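Local coordinates for early 35 kDa protein (Autographa californica nucleopolyhedrovirus, PDB 1P35), which blocks caspases and the apoptosis of infected insect host cells, inhibits the host RNA interference response, and is required for late and very late viral gene expression, at residues C1-P5 with V6-V10; N60-R63 with D64-S68; I117-H121 with D122-K126. All coordinates share one frame; numbering follows the deposited sequence.

Contact 1 (C1-P5 with V6-V10); sequences CVIFP and VEIDV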
# COMPACT_ATOMS: atom_id res chain seq x y z
N CYS A 1 19.43 16.79 3.13
CA CYS A 1 20.11 16.33 1.92
C CYS A 1 21.60 16.42 2.12
O CYS A 1 22.33 15.54 1.71
CB CYS A 1 19.66 17.22 0.83
SG CYS A 1 18.00 17.37 1.16
N VAL A 2 22.02 17.53 2.72
CA VAL A 2 23.45 17.76 3.05
C VAL A 2 23.49 17.08 4.40
O VAL A 2 23.03 17.62 5.42
CB VAL A 2 23.75 19.27 3.19
CG1 VAL A 2 25.19 19.51 3.50
CG2 VAL A 2 23.32 19.97 1.92
N ILE A 3 23.96 15.85 4.38
CA ILE A 3 23.98 15.05 5.60
C ILE A 3 25.29 15.01 6.37
O ILE A 3 26.36 14.96 5.78
CB ILE A 3 23.51 13.63 5.26
CG1 ILE A 3 22.08 13.73 4.69
CG2 ILE A 3 23.57 12.72 6.47
CD1 ILE A 3 21.44 12.37 4.36
N PHE A 4 25.18 15.03 7.69
CA PHE A 4 26.34 14.99 8.58
C PHE A 4 25.95 14.06 9.71
O PHE A 4 24.80 14.04 10.12
CB PHE A 4 26.63 16.37 9.20
CG PHE A 4 27.75 16.36 10.20
CD1 PHE A 4 29.07 16.47 9.78
CD2 PHE A 4 27.50 16.08 11.56
CE1 PHE A 4 30.14 16.28 10.69
CE2 PHE A 4 28.55 15.88 12.48
CZ PHE A 4 29.87 15.98 12.04
N PRO A 5 26.86 13.21 10.19
CA PRO A 5 28.24 12.86 9.85
C PRO A 5 28.27 12.51 8.37
O PRO A 5 27.27 12.06 7.84
CB PRO A 5 28.49 11.63 10.70
CG PRO A 5 27.71 11.97 11.96
CD PRO A 5 26.41 12.42 11.35
N VAL A 6 29.42 12.65 7.72
CA VAL A 6 29.48 12.36 6.29
C VAL A 6 29.51 10.88 5.87
O VAL A 6 29.34 10.55 4.70
CB VAL A 6 30.66 13.10 5.63
CG1 VAL A 6 30.41 14.61 5.68
CG2 VAL A 6 31.96 12.74 6.36
N GLU A 7 29.73 9.98 6.82
CA GLU A 7 29.73 8.56 6.48
C GLU A 7 28.33 8.21 5.94
O GLU A 7 28.15 7.89 4.77
CB GLU A 7 30.04 7.73 7.74
CG GLU A 7 29.07 8.02 8.90
CD GLU A 7 29.37 7.27 10.19
OE1 GLU A 7 29.42 6.02 10.15
OE2 GLU A 7 29.55 7.94 11.23
N ILE A 8 27.35 8.31 6.84
CA ILE A 8 25.94 8.03 6.63
C ILE A 8 25.49 7.62 5.24
O ILE A 8 25.66 8.37 4.30
CB ILE A 8 25.06 9.22 7.06
CG1 ILE A 8 25.34 9.57 8.52
CG2 ILE A 8 23.59 8.84 6.90
CD1 ILE A 8 25.00 8.44 9.45
N ASP A 9 24.86 6.44 5.16
CA ASP A 9 24.36 5.89 3.92
C ASP A 9 22.83 6.04 3.87
O ASP A 9 22.12 5.59 4.76
CB ASP A 9 24.76 4.42 3.81
CG ASP A 9 25.06 4.02 2.38
OD1 ASP A 9 24.11 3.90 1.57
OD2 ASP A 9 26.27 3.86 2.07
N VAL A 10 22.34 6.67 2.82
CA VAL A 10 20.94 6.94 2.59
C VAL A 10 20.52 6.49 1.22
O VAL A 10 21.35 6.30 0.36
CB VAL A 10 20.64 8.50 2.69
CG1 VAL A 10 21.49 9.31 1.69
CG2 VAL A 10 19.18 8.77 2.40

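Contact 2 (N60-R63 with D64-S68); sequences NNLR and DRIKS. With PO4 (phosphate ion), chain E.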
# COMPACT_ATOMS: atom_id res chain seq x y z
N ASN A 60 -0.40 8.41 6.86
CA ASN A 60 0.61 7.37 6.72
C ASN A 60 0.86 6.87 5.29
O ASN A 60 1.79 6.16 5.05
CB ASN A 60 0.29 6.15 7.65
CG ASN A 60 0.17 6.54 9.14
OD1 ASN A 60 0.94 7.35 9.64
ND2 ASN A 60 -0.80 5.95 9.83
N ASN A 61 0.02 7.26 4.36
CA ASN A 61 0.22 6.78 3.02
C ASN A 61 0.76 7.72 2.03
O ASN A 61 1.01 7.30 0.88
CB ASN A 61 -1.07 6.22 2.44
CG ASN A 61 -1.20 4.82 2.76
OD1 ASN A 61 -0.22 4.21 3.19
ND2 ASN A 61 -2.40 4.25 2.53
N LEU A 62 0.96 8.97 2.45
CA LEU A 62 1.47 9.98 1.53
C LEU A 62 2.74 9.59 0.76
O LEU A 62 2.87 9.86 -0.45
CB LEU A 62 1.73 11.28 2.26
CG LEU A 62 2.03 12.41 1.26
CD1 LEU A 62 0.89 12.45 0.24
CD2 LEU A 62 2.12 13.76 1.99
N ARG A 63 3.65 8.97 1.49
CA ARG A 63 4.91 8.54 0.97
C ARG A 63 4.76 7.75 -0.33
O ARG A 63 5.38 8.06 -1.34
CB ARG A 63 5.62 7.66 2.01
CG ARG A 63 6.83 6.94 1.36
CD ARG A 63 7.51 5.88 2.22
NE ARG A 63 8.76 5.35 1.65
CZ ARG A 63 8.87 4.60 0.54
NH1 ARG A 63 7.79 4.25 -0.14
NH2 ARG A 63 10.07 4.21 0.11
N ASP A 64 3.94 6.70 -0.28
CA ASP A 64 3.73 5.84 -1.42
C ASP A 64 2.89 6.51 -2.50
O ASP A 64 2.99 6.15 -3.67
CB ASP A 64 3.08 4.49 -1.01
CG ASP A 64 4.05 3.55 -0.29
OD1 ASP A 64 5.28 3.67 -0.50
OD2 ASP A 64 3.60 2.66 0.45
N ARG A 65 2.05 7.47 -2.13
CA ARG A 65 1.25 8.14 -3.14
C ARG A 65 2.14 9.10 -3.93
O ARG A 65 1.93 9.27 -5.12
CB ARG A 65 0.04 8.92 -2.55
CG ARG A 65 -1.08 8.06 -1.98
CD ARG A 65 -2.43 8.82 -1.98
NE ARG A 65 -2.41 10.03 -1.17
CZ ARG A 65 -2.26 10.03 0.15
NH1 ARG A 65 -2.12 8.89 0.80
NH2 ARG A 65 -2.25 11.17 0.82
N ILE A 66 3.12 9.72 -3.27
CA ILE A 66 4.02 10.63 -3.99
C ILE A 66 4.78 9.76 -5.01
O ILE A 66 4.73 9.98 -6.20
CB ILE A 66 5.03 11.28 -3.02
CG1 ILE A 66 4.29 12.21 -2.04
CG2 ILE A 66 6.08 12.09 -3.82
CD1 ILE A 66 5.15 12.64 -0.91
N LYS A 67 5.42 8.73 -4.51
CA LYS A 67 6.19 7.85 -5.33
C LYS A 67 5.37 7.23 -6.47
O LYS A 67 5.86 7.07 -7.59
CB LYS A 67 6.84 6.79 -4.43
CG LYS A 67 7.72 5.84 -5.16
CD LYS A 67 8.50 4.89 -4.24
CE LYS A 67 9.23 3.88 -5.12
NZ LYS A 67 9.76 4.63 -6.34
N SER A 68 4.12 6.88 -6.21
CA SER A 68 3.27 6.28 -7.24
C SER A 68 2.93 7.28 -8.31
O SER A 68 2.82 6.94 -9.49
CB SER A 68 1.96 5.75 -6.62
OG SER A 68 0.93 5.63 -7.59
P PO4 E . -3.27 13.61 -2.12
O1 PO4 E . -2.72 13.78 -0.71
O2 PO4 E . -2.64 14.63 -3.05
O3 PO4 E . -2.97 12.23 -2.66
O4 PO4 E . -4.79 13.78 -2.02
O HOH W 1 -3.74 6.19 0.49

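Contact 3 (I117-H121 with D122-K126); sequences ILKSH and DYTDK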
# COMPACT_ATOMS: atom_id res chain seq x y z
N ILE A 117 25.62 24.68 16.85
CA ILE A 117 24.65 23.64 16.55
C ILE A 117 25.22 22.23 16.69
O ILE A 117 24.61 21.40 17.34
CB ILE A 117 23.99 23.85 15.16
CG1 ILE A 117 23.12 25.12 15.19
CG2 ILE A 117 23.15 22.64 14.80
CD1 ILE A 117 22.61 25.60 13.79
N LEU A 118 26.39 21.99 16.12
CA LEU A 118 27.00 20.68 16.30
C LEU A 118 27.11 20.39 17.79
O LEU A 118 26.74 19.29 18.24
CB LEU A 118 28.41 20.61 15.70
CG LEU A 118 28.54 20.90 14.20
CD1 LEU A 118 29.85 20.35 13.71
CD2 LEU A 118 27.43 20.22 13.42
N LYS A 119 27.60 21.36 18.56
CA LYS A 119 27.78 21.14 19.99
C LYS A 119 26.49 20.75 20.71
O LYS A 119 26.51 19.88 21.56
CB LYS A 119 28.37 22.36 20.69
CG LYS A 119 28.53 22.16 22.22
CD LYS A 119 29.29 23.28 22.86
CE LYS A 119 29.79 22.91 24.23
NZ LYS A 119 30.83 23.89 24.65
N SER A 120 25.38 21.40 20.39
CA SER A 120 24.15 21.03 21.06
C SER A 120 23.82 19.58 20.77
O SER A 120 22.97 19.01 21.45
CB SER A 120 22.96 21.90 20.62
OG SER A 120 22.69 21.76 19.23
N HIS A 121 24.46 18.99 19.76
CA HIS A 121 24.20 17.58 19.41
C HIS A 121 25.34 16.65 19.76
O HIS A 121 25.44 15.52 19.27
CB HIS A 121 23.79 17.48 17.93
CG HIS A 121 22.50 18.16 17.66
ND1 HIS A 121 21.34 17.80 18.31
CD2 HIS A 121 22.19 19.25 16.91
CE1 HIS A 121 20.37 18.63 17.98
NE2 HIS A 121 20.86 19.52 17.13
N ASP A 122 26.18 17.17 20.65
CA ASP A 122 27.32 16.47 21.18
C ASP A 122 28.47 16.27 20.19
O ASP A 122 29.31 15.38 20.38
CB ASP A 122 26.87 15.13 21.77
CG ASP A 122 27.80 14.64 22.88
OD1 ASP A 122 28.66 15.42 23.34
OD2 ASP A 122 27.65 13.47 23.29
N TYR A 123 28.50 17.04 19.10
CA TYR A 123 29.63 16.94 18.19
C TYR A 123 30.53 18.09 18.55
O TYR A 123 30.25 19.25 18.21
CB TYR A 123 29.21 17.04 16.71
CG TYR A 123 28.42 15.85 16.21
CD1 TYR A 123 29.07 14.67 15.83
CD2 TYR A 123 27.04 15.88 16.14
CE1 TYR A 123 28.35 13.57 15.39
CE2 TYR A 123 26.31 14.78 15.70
CZ TYR A 123 26.97 13.63 15.32
OH TYR A 123 26.26 12.54 14.89
N THR A 124 31.63 17.78 19.25
CA THR A 124 32.56 18.81 19.70
C THR A 124 34.01 18.69 19.26
O THR A 124 34.76 19.66 19.36
CB THR A 124 32.56 18.93 21.22
OG1 THR A 124 33.01 17.69 21.78
CG2 THR A 124 31.14 19.22 21.74
N ASP A 125 34.43 17.54 18.77
CA ASP A 125 35.82 17.40 18.35
C ASP A 125 36.13 18.26 17.12
O ASP A 125 35.22 18.65 16.38
CB ASP A 125 36.14 15.93 18.08
CG ASP A 125 35.16 15.28 17.12
OD1 ASP A 125 33.94 15.32 17.39
OD2 ASP A 125 35.62 14.73 16.09
N LYS A 126 37.40 18.56 16.90
CA LYS A 126 37.74 19.38 15.75
C LYS A 126 37.49 18.60 14.46
O LYS A 126 37.07 19.17 13.45
CB LYS A 126 39.21 19.82 15.82
CG LYS A 126 39.50 21.10 15.02
CD LYS A 126 40.98 21.49 15.01
CE LYS A 126 41.83 20.42 14.30
NZ LYS A 126 43.27 20.80 14.10

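Contact 1 (C1-P5 with V6-V10)
I3 meets I8 and V10 across the connection that leads from strand 2-4 to strand 10-21; the peptide bond before P5 is cis, which probably helps the chain to turn. No hydrogen bond crosses between C1-P5 and V6-V10; what meets across the bend is mainly apolar, I3 with I8 and V10, and P5 with I8. I3 shows it atom by atom. From its CB, a chi1 of -60° puts CG1 beside the backbone N and the branch methyl CG2 anti to it, and CG2 reaches I8, lying 3.8 Å from I8 CB and 3.9 Å from I8 CG2; the two side chains cross at about a right angle. The other branch, CG1, runs on extended (chi2 -177°) and carries CD1 to V10. At the bend, I8 CG1 is pressed to 3.2 Å from P5 O, a tight contact, and stands 4.2 Å from P5 CD. V42 and M44 pack on I3, while I33 and L38 pack on I8, so both isoleucines are buried between this bend and strands 24-33 and 42-48. E7 is exposed and poorly ordered; its OE2 comes to 3.9 Å from P5 CB and its OE1 is bonded to Q37 NE2. At the tip of I3, CD1 lies 4.1 Å from V10 CG1.

Contact 2 (N60-R63 with D64-S68)
L62 touches both I66 and R65 in the opening turn of helix 62-74, and the two pairs mark an apolar side packed against strands and a polar side lined by phosphate, water and the second subunit. On the packed side L62 CG lies 3.8 Å from I66 CD1, one helical turn on, while L62 O accepts the bond from I66 N at 2.8 Å. The next helical bond, K67 N to R63 O, is nearly straight at 176°.

On the polar side the R65 chain bends at chi3 (-61°), which brings its guanidinium back to L62, with L62 CD1 over one face, 3.4 Å from R65 NH2. The edge of the R65 guanidinium is turned to a phosphate ion, probably from the crystallisation liquor: R65 NE gives a bond of 2.7 Å to phosphate O3 and R65 NH2 one of 3.1 Å to O1. R65 NH1 bonds N59 OD1 and, weakly, a water that also accepts from N61 ND2. Together these bonds would hold the guanidinium in its rotation.

Separately, R63 NH1 and D64 OD1 form a salt bridge of 2.6 Å, but its hydrogen bond is weak, and the guanidinium and carboxylate planes stand 84° apart.

N60, N61 and R65 border the second subunit, N61 ND2 bonding its E78 O. L62, R63 and I66 instead face strand 10-21, and L62 and R63 also touch strand 24-33.

Contact 3 (I117-H121 with D122-K126)
L118 and K119 receive the two backbone bonds of a Schellman motif that ends helix 110-120, with D122 as its C-prime residue. Among the hydrogen bonds, Y123 N reaches back to L118 O at 3.0 Å with an N-H...O angle of 161°, and D122 N to K119 O at 2.9 Å. Both donors stand well above the carbonyl plane of their acceptor, as the chain swings off the helix axis; the positive phi of D122 (71°) permits that swing.

Apolar contacts follow the same path. L118 CB and Y123 CB lie 3.8 Å apart, the hydrophobic pair that usually brackets this motif, and Y123 is buried. On the exposed side K119 CG passes T124 CG2 at 4.0 Å, the two side chains crossing obliquely. With Y123 CG anti to its own carbonyl carbon (chi1 -69°), the ring lies beside H121, Y123 CD2 coming to 4.0 Å from H121 CB and 3.5 Å from H121 O.

Three side-chain polar groups bond nearby. Y123 OH bonds P41 O, and D125 caps the start of helix 126-135, so one helix is closed and the next opened within a few residues. S120 OG gives a bond of 2.7 Å to I117 O and sits 3.4 Å above the plane of the H121 ring, offset toward its rim.

How the contacts relate
Along the chain the contacts come in series, 1 then 2 then 3, without nesting. Contacts 1 and 3 are neighbours in space, their centres 16 Å apart: the end of strand 2-4 and P5 meet the turn between helices 110-120 and 126-135, with P5 CG 3.3 Å from Y123 OH and the F4 and Y123 rings edge-to-face. Strand 42-48 touches both, packing on I3 and on L118. Contact 2 stands apart, its centre 24 Å from contact 1 and 35 Å from contact 3. Strands 10-21 and 24-33 connect it to contact 1, and contact 2 alone of the three touches the second subunit. Y123 thus ties this helical turn to the start of the chain.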